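Local coordinates for protein nigritoxine (Vibrio nigripulchritudo, PDB 5M41) that is a bacterial toxin that acts on crustaceans and insects and is built on a new fold, at residues 38-43 / 208-213; 103-108 / 124-129. One frame throughout, in Å; residues are numbered along the deposited sequence. Where two conformers were deposited one is given.

Contact 1: residues 38-43 / 208-213; sequences QNLYQF and PRSAKG
The hydroxyl of Ser210 is the best-held polar atom here, gripped by two hydrogen bonds: it donates to the carbonyl of Leu40, with Ser210 OG 2.6 Å from Leu40 O, and it is also bonded to the hydroxyl of Tyr257 on helix 253-264. The setting is a nearly perpendicular helix-helix crossing, in which segments 38-43 and 208-213, on helices 34-54 and 206-215, cross at 82°, their axes 7.8 Å apart at closest approach, in the buried interior of the N-terminal part of the toxin. With OG anti to the backbone N, the serine reaches across to Leu40 O in the plane of that carbonyl, on a lone pair and well off the C=O line, at a C=O...OG angle of 114°. The Leu40 side chain packs alongside the hydroxyl: its CG is anti to the backbone N and sits 3.5 Å from Ser210 OG, while Leu40 CD2 touches both OG and CB of the serine.

One helical turn later Phe43 turns its CB toward 208-213, while the end of its ring leads away. Phe43 CB rests 3.3 Å from Ser210 O, and the ring leans obliquely on the backbone of Gly213, with Phe43 CD1 3.7 Å from Gly213 C. Tyr257 touches the same phenylalanine, so helix 253-264 flanks the crossing as a third helix. At Gly213, which has no side chain, the backbones approach closely, Phe43 CA and Gly213 CA being 4.5 Å apart. That intimacy ends in a nearly straight CA-H...O contact, 166° at the hydrogen, with Gly213 CA 3.3 Å from Phe43 O.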
loop_
_atom_site.group_PDB
_atom_site.type_symbol
_atom_site.label_atom_id
_atom_site.label_comp_id
_atom_site.label_asym_id
_atom_site.label_seq_id
_atom_site.Cartn_x
_atom_site.Cartn_y
_atom_site.Cartn_z
ATOM N N GLN A 38 13.587 -8.357 32.859
ATOM C CA GLN A 38 13.168 -8.870 34.167
ATOM C C GLN A 38 11.673 -9.196 34.178
ATOM O O GLN A 38 11.243 -10.258 34.693
ATOM C CB GLN A 38 13.503 -7.856 35.284
ATOM C CG GLN A 38 15.011 -7.651 35.426
ATOM C CD GLN A 38 15.400 -6.548 36.388
ATOM O OE1 GLN A 38 14.555 -5.950 37.040
ATOM N NE2 GLN A 38 16.687 -6.266 36.467
ATOM N N ASN A 39 10.885 -8.278 33.626
ATOM C CA ASN A 39 9.443 -8.470 33.534
ATOM C C ASN A 39 9.131 -9.721 32.704
ATOM O O ASN A 39 8.244 -10.497 33.043
ATOM C CB ASN A 39 8.784 -7.277 32.843
ATOM C CG ASN A 39 8.657 -6.051 33.737
ATOM O OD1 ASN A 39 8.288 -4.982 33.259
ATOM N ND2 ASN A 39 8.993 -6.177 34.987
ATOM N N LEU A 40 9.831 -9.877 31.583
ATOM C CA LEU A 40 9.671 -11.088 30.765
ATOM C C LEU A 40 9.909 -12.345 31.629
ATOM O O LEU A 40 9.099 -13.304 31.612
ATOM C CB LEU A 40 10.650 -11.041 29.585
ATOM C CG LEU A 40 10.667 -12.066 28.462
ATOM C CD1 LEU A 40 11.498 -11.521 27.279
ATOM C CD2 LEU A 40 11.310 -13.368 28.940
ATOM N N TYR A 41 11.039 -12.377 32.338
ATOM C CA TYR A 41 11.317 -13.556 33.174
ATOM C C TYR A 41 10.277 -13.707 34.284
ATOM O O TYR A 41 9.825 -14.822 34.585
ATOM C CB TYR A 41 12.724 -13.495 33.753
ATOM C CG TYR A 41 13.712 -14.326 32.926
ATOM C CD1 TYR A 41 13.644 -15.718 32.932
ATOM C CD2 TYR A 41 14.680 -13.717 32.121
ATOM C CE1 TYR A 41 14.528 -16.486 32.174
ATOM C CE2 TYR A 41 15.571 -14.484 31.370
ATOM C CZ TYR A 41 15.488 -15.869 31.405
ATOM O OH TYR A 41 16.386 -16.651 30.680
ATOM N N GLN A 42 9.873 -12.566 34.851
ATOM C CA GLN A 42 8.913 -12.550 35.929
ATOM C C GLN A 42 7.605 -13.199 35.490
ATOM O O GLN A 42 7.040 -13.997 36.239
ATOM C CB GLN A 42 8.668 -11.120 36.384
ATOM C CG GLN A 42 7.704 -10.984 37.528
ATOM C CD GLN A 42 8.431 -10.850 38.830
ATOM O OE1 GLN A 42 9.432 -11.533 39.075
ATOM N NE2 GLN A 42 7.941 -9.964 39.683
ATOM N N PHE A 43 7.121 -12.846 34.290
ATOM C CA PHE A 43 5.886 -13.440 33.763
ATOM C C PHE A 43 6.018 -14.935 33.479
ATOM O O PHE A 43 5.070 -15.683 33.721
ATOM C CB PHE A 43 5.406 -12.726 32.497
ATOM C CG PHE A 43 4.747 -11.386 32.753
ATOM C CD1 PHE A 43 3.690 -11.267 33.664
ATOM C CD2 PHE A 43 5.139 -10.251 32.027
ATOM C CE1 PHE A 43 3.061 -10.040 33.895
ATOM C CE2 PHE A 43 4.506 -9.023 32.242
ATOM C CZ PHE A 43 3.472 -8.913 33.182
ATOM N N PRO A 208 7.043 -18.227 25.190
ATOM C CA PRO A 208 5.613 -18.548 25.272
ATOM C C PRO A 208 5.097 -18.641 26.709
ATOM O O PRO A 208 3.953 -18.289 26.968
ATOM C CB PRO A 208 5.510 -19.944 24.593
ATOM C CG PRO A 208 6.906 -20.477 24.492
ATOM C CD PRO A 208 7.797 -19.260 24.452
ATOM N N ARG A 209 5.920 -19.109 27.643
ATOM C CA ARG A 209 5.503 -19.079 29.054
ATOM C C ARG A 209 5.410 -17.673 29.573
ATOM O O ARG A 209 4.507 -17.356 30.353
ATOM C CB ARG A 209 6.427 -19.906 29.957
ATOM C CG ARG A 209 6.427 -21.374 29.559
ATOM C CD ARG A 209 7.111 -22.266 30.591
ATOM N NE ARG A 209 6.754 -23.638 30.290
ATOM C CZ ARG A 209 7.598 -24.564 29.880
ATOM N NH1 ARG A 209 8.909 -24.303 29.735
ATOM N NH2 ARG A 209 7.125 -25.763 29.615
ATOM N N SER A 210 6.348 -16.828 29.160
ATOM C CA SER A 210 6.300 -15.423 29.557
ATOM C C SER A 210 4.998 -14.813 29.007
ATOM O O SER A 210 4.243 -14.202 29.741
ATOM C CB SER A 210 7.549 -14.680 29.068
ATOM O OG SER A 210 7.521 -13.321 29.513
ATOM N N ALA A 211 4.707 -15.053 27.729
ATOM C CA ALA A 211 3.515 -14.510 27.093
ATOM C C ALA A 211 2.258 -14.998 27.840
ATOM O O ALA A 211 1.303 -14.228 28.064
ATOM C CB ALA A 211 3.458 -14.936 25.634
ATOM N N LYS A 212 2.266 -16.267 28.247
ATOM C CA LYS A 212 1.122 -16.806 28.969
ATOM C C LYS A 212 0.987 -16.150 30.330
ATOM O O LYS A 212 -0.117 -15.840 30.755
ATOM C CB LYS A 212 1.248 -18.303 29.156
ATOM C CG LYS A 212 0.517 -19.108 28.108
ATOM C CD LYS A 212 0.719 -20.615 28.293
ATOM C CE LYS A 212 2.099 -21.060 27.797
ATOM N NZ LYS A 212 2.184 -22.552 27.757
ATOM N N GLY A 213 2.106 -15.954 31.019
ATOM C CA GLY A 213 2.095 -15.275 32.309
ATOM C C GLY A 213 1.521 -13.879 32.153
ATOM O O GLY A 213 0.703 -13.443 32.954
#

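Contact 2: residues 103-108 / 124-129; sequences LNSPDK and DESFRQ
Ser126 and Phe127 of the short helix 125-128 bury the most surface here, together with Asn104 of the loop between strands 98-102 and 110-113. Two local motifs face each other: an N-cap on the helix side and an ST motif on the loop side. Ser126, with OG in the crowded position between the backbone N and the carbonyl carbon (chi1 76°), donates to the capping residue, Ser126 OG to Asp124 OD2 being 2.6 Å on the anti lone pair. Ser126 N reaches the same oxygen from above the carboxylate plane, so two donors hold it. From the loop, Ser105 OG makes a weak hydrogen bond to Ser126 OG while accepting the backbone N-H of Lys108, with Ser105 OG to Lys108 N 2.9 Å. Pro106 CD packs 3.5 Å from Ser126 CB beside these hydroxyls.

The Phe127 ring tip meets the far end of the loop, its CZ 3.8 Å from Lys108 O and its CE2 close to Lys108 CB and Ser105 OG; Lys108 O and Ser105 OG both lie oblique to the ring. The ring also rests on Leu100 and Asn102 of strand 98-102. Asn104 OD1 accepts from Asp205 N and its ND2 donates to Thr201 O, yet the amide also joins the helix through water: Asn104 ND2 donates to a water at 2.9 Å, and that water donates to Ser126 O.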
loop_
_atom_site.group_PDB
_atom_site.type_symbol
_atom_site.label_atom_id
_atom_site.label_comp_id
_atom_site.label_asym_id
_atom_site.label_seq_id
_atom_site.Cartn_x
_atom_site.Cartn_y
_atom_site.Cartn_z
ATOM N N LEU A 103 12.760 -23.048 33.343
ATOM C CA LEU A 103 11.787 -22.272 32.582
ATOM C C LEU A 103 11.833 -22.566 31.093
ATOM O O LEU A 103 10.868 -22.268 30.374
ATOM C CB LEU A 103 11.962 -20.772 32.835
ATOM C CG LEU A 103 11.831 -20.296 34.278
ATOM C CD1 LEU A 103 12.277 -18.846 34.344
ATOM C CD2 LEU A 103 10.399 -20.447 34.806
ATOM N N ASN A 104 12.932 -23.153 30.619
ATOM C CA ASN A 104 13.077 -23.439 29.182
ATOM C C ASN A 104 12.840 -24.905 28.802
ATOM O O ASN A 104 13.150 -25.306 27.678
ATOM C CB ASN A 104 14.457 -22.994 28.669
ATOM C CG ASN A 104 14.459 -22.735 27.170
ATOM O OD1 ASN A 104 13.509 -22.161 26.654
ATOM N ND2 ASN A 104 15.506 -23.160 26.468
ATOM N N SER A 105 12.326 -25.717 29.730
ATOM C CA SER A 105 12.080 -27.128 29.410
ATOM C C SER A 105 10.744 -27.292 28.706
ATOM O O SER A 105 9.740 -26.838 29.217
ATOM C CB SER A 105 12.074 -27.987 30.669
ATOM O OG SER A 105 11.790 -29.354 30.356
ATOM N N PRO A 106 10.722 -27.954 27.546
ATOM C CA PRO A 106 9.441 -28.220 26.872
ATOM C C PRO A 106 8.429 -28.969 27.763
ATOM O O PRO A 106 7.247 -28.630 27.801
ATOM C CB PRO A 106 9.835 -29.119 25.700
ATOM C CG PRO A 106 11.292 -28.878 25.491
ATOM C CD PRO A 106 11.879 -28.500 26.817
ATOM N N ASP A 107 8.899 -29.950 28.510
ATOM C CA ASP A 107 7.989 -30.888 29.133
ATOM C C ASP A 107 8.153 -30.997 30.654
ATOM O O ASP A 107 7.230 -31.402 31.346
ATOM C CB ASP A 107 8.140 -32.250 28.452
ATOM C CG ASP A 107 9.577 -32.731 28.431
ATOM O OD1 ASP A 107 9.813 -33.865 28.888
ATOM O OD2 ASP A 107 10.482 -31.983 27.977
ATOM N N LYS A 108 9.318 -30.605 31.172
ATOM C CA LYS A 108 9.564 -30.618 32.625
ATOM C C LYS A 108 9.876 -29.219 33.157
ATOM O O LYS A 108 11.014 -28.968 33.643
ATOM C CB LYS A 108 10.721 -31.583 32.963
ATOM C CG LYS A 108 10.441 -33.055 32.700
ATOM C CD LYS A 108 10.266 -33.831 34.008
ATOM C CE LYS A 108 8.921 -33.556 34.691
ATOM N NZ LYS A 108 9.021 -33.566 36.179
ATOM N N ASP A 124 17.977 -34.649 30.379
ATOM C CA ASP A 124 17.507 -34.119 29.083
ATOM C C ASP A 124 18.351 -32.930 28.614
ATOM O O ASP A 124 18.852 -32.154 29.442
ATOM C CB ASP A 124 16.026 -33.689 29.233
ATOM C CG ASP A 124 15.354 -33.303 27.900
ATOM O OD1 ASP A 124 15.179 -34.180 27.023
ATOM O OD2 ASP A 124 14.958 -32.128 27.749
ATOM N N GLU A 125 18.464 -32.773 27.301
ATOM C CA GLU A 125 19.204 -31.715 26.665
ATOM C C GLU A 125 18.664 -30.336 27.072
ATOM O O GLU A 125 19.422 -29.369 27.155
ATOM C CB GLU A 125 19.149 -31.927 25.138
ATOM C CG GLU A 125 20.007 -30.993 24.279
ATOM C CD GLU A 125 21.483 -30.955 24.677
ATOM O OE1 GLU A 125 21.990 -31.928 25.265
ATOM O OE2 GLU A 125 22.154 -29.934 24.396
ATOM N N SER A 126 17.365 -30.249 27.359
ATOM C CA SER A 126 16.781 -28.980 27.763
ATOM C C SER A 126 17.317 -28.480 29.116
ATOM O O SER A 126 17.121 -27.305 29.453
ATOM C CB SER A 126 15.252 -29.043 27.765
ATOM O OG SER A 126 14.769 -29.749 28.894
ATOM N N PHE A 127 17.961 -29.368 29.879
ATOM C CA PHE A 127 18.657 -28.996 31.118
ATOM C C PHE A 127 20.129 -28.726 30.825
ATOM O O PHE A 127 20.706 -27.723 31.265
ATOM C CB PHE A 127 18.512 -30.089 32.186
ATOM C CG PHE A 127 17.159 -30.108 32.845
ATOM C CD1 PHE A 127 16.942 -29.431 34.040
ATOM C CD2 PHE A 127 16.076 -30.750 32.235
ATOM C CE1 PHE A 127 15.684 -29.428 34.633
ATOM C CE2 PHE A 127 14.810 -30.745 32.827
ATOM C CZ PHE A 127 14.620 -30.092 34.030
ATOM N N ARG A 128 20.710 -29.602 30.023
ATOM C CA ARG A 128 22.101 -29.523 29.707
ATOM C C ARG A 128 22.459 -28.224 28.985
ATOM O O ARG A 128 23.545 -27.689 29.216
ATOM C CB ARG A 128 22.496 -30.705 28.840
ATOM C CG ARG A 128 23.999 -30.903 28.774
ATOM C CD ARG A 128 24.321 -32.224 28.091
ATOM N NE ARG A 128 25.662 -32.175 27.540
ATOM C CZ ARG A 128 25.951 -31.734 26.320
ATOM N NH1 ARG A 128 24.984 -31.319 25.506
ATOM N NH2 ARG A 128 27.215 -31.714 25.914
ATOM N N GLN A 129 21.556 -27.764 28.112
ATOM C CA GLN A 129 21.682 -26.508 27.332
ATOM C C GLN A 129 21.833 -25.277 28.213
ATOM O O GLN A 129 22.270 -24.239 27.751
ATOM C CB GLN A 129 20.380 -26.248 26.573
ATOM C CG GLN A 129 20.333 -26.712 25.153
ATOM C CD GLN A 129 18.919 -26.614 24.597
ATOM O OE1 GLN A 129 18.010 -26.002 25.196
ATOM N NE2 GLN A 129 18.716 -27.244 23.454
HETATM O O HOH W 1 17.374 -24.751 28.095
#

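Overall arrangement
After helix 22-30, helix 34-54 supplies 38-43. Four strands of an antiparallel sheet follow, and the loop between strands 98-102 and 110-113 carries 103-108. Contact 2 closes a short loop when the chain passes strand 110-113 and returns at 124-129; the fifth strand, 170-173, is added before contact 1 closes a much longer loop at 208-213, enclosing contact 2 entirely. Their centres are about 17 Å apart, and Arg209 bridges them: its NH1 lies 2.7 Å from Ser105 O and also meets Leu103 O. Tyr41 packs on Leu103 as well. Together the contacts tie helices 34-54 and 206-215 to the sheet's edge loop and helix 125-128.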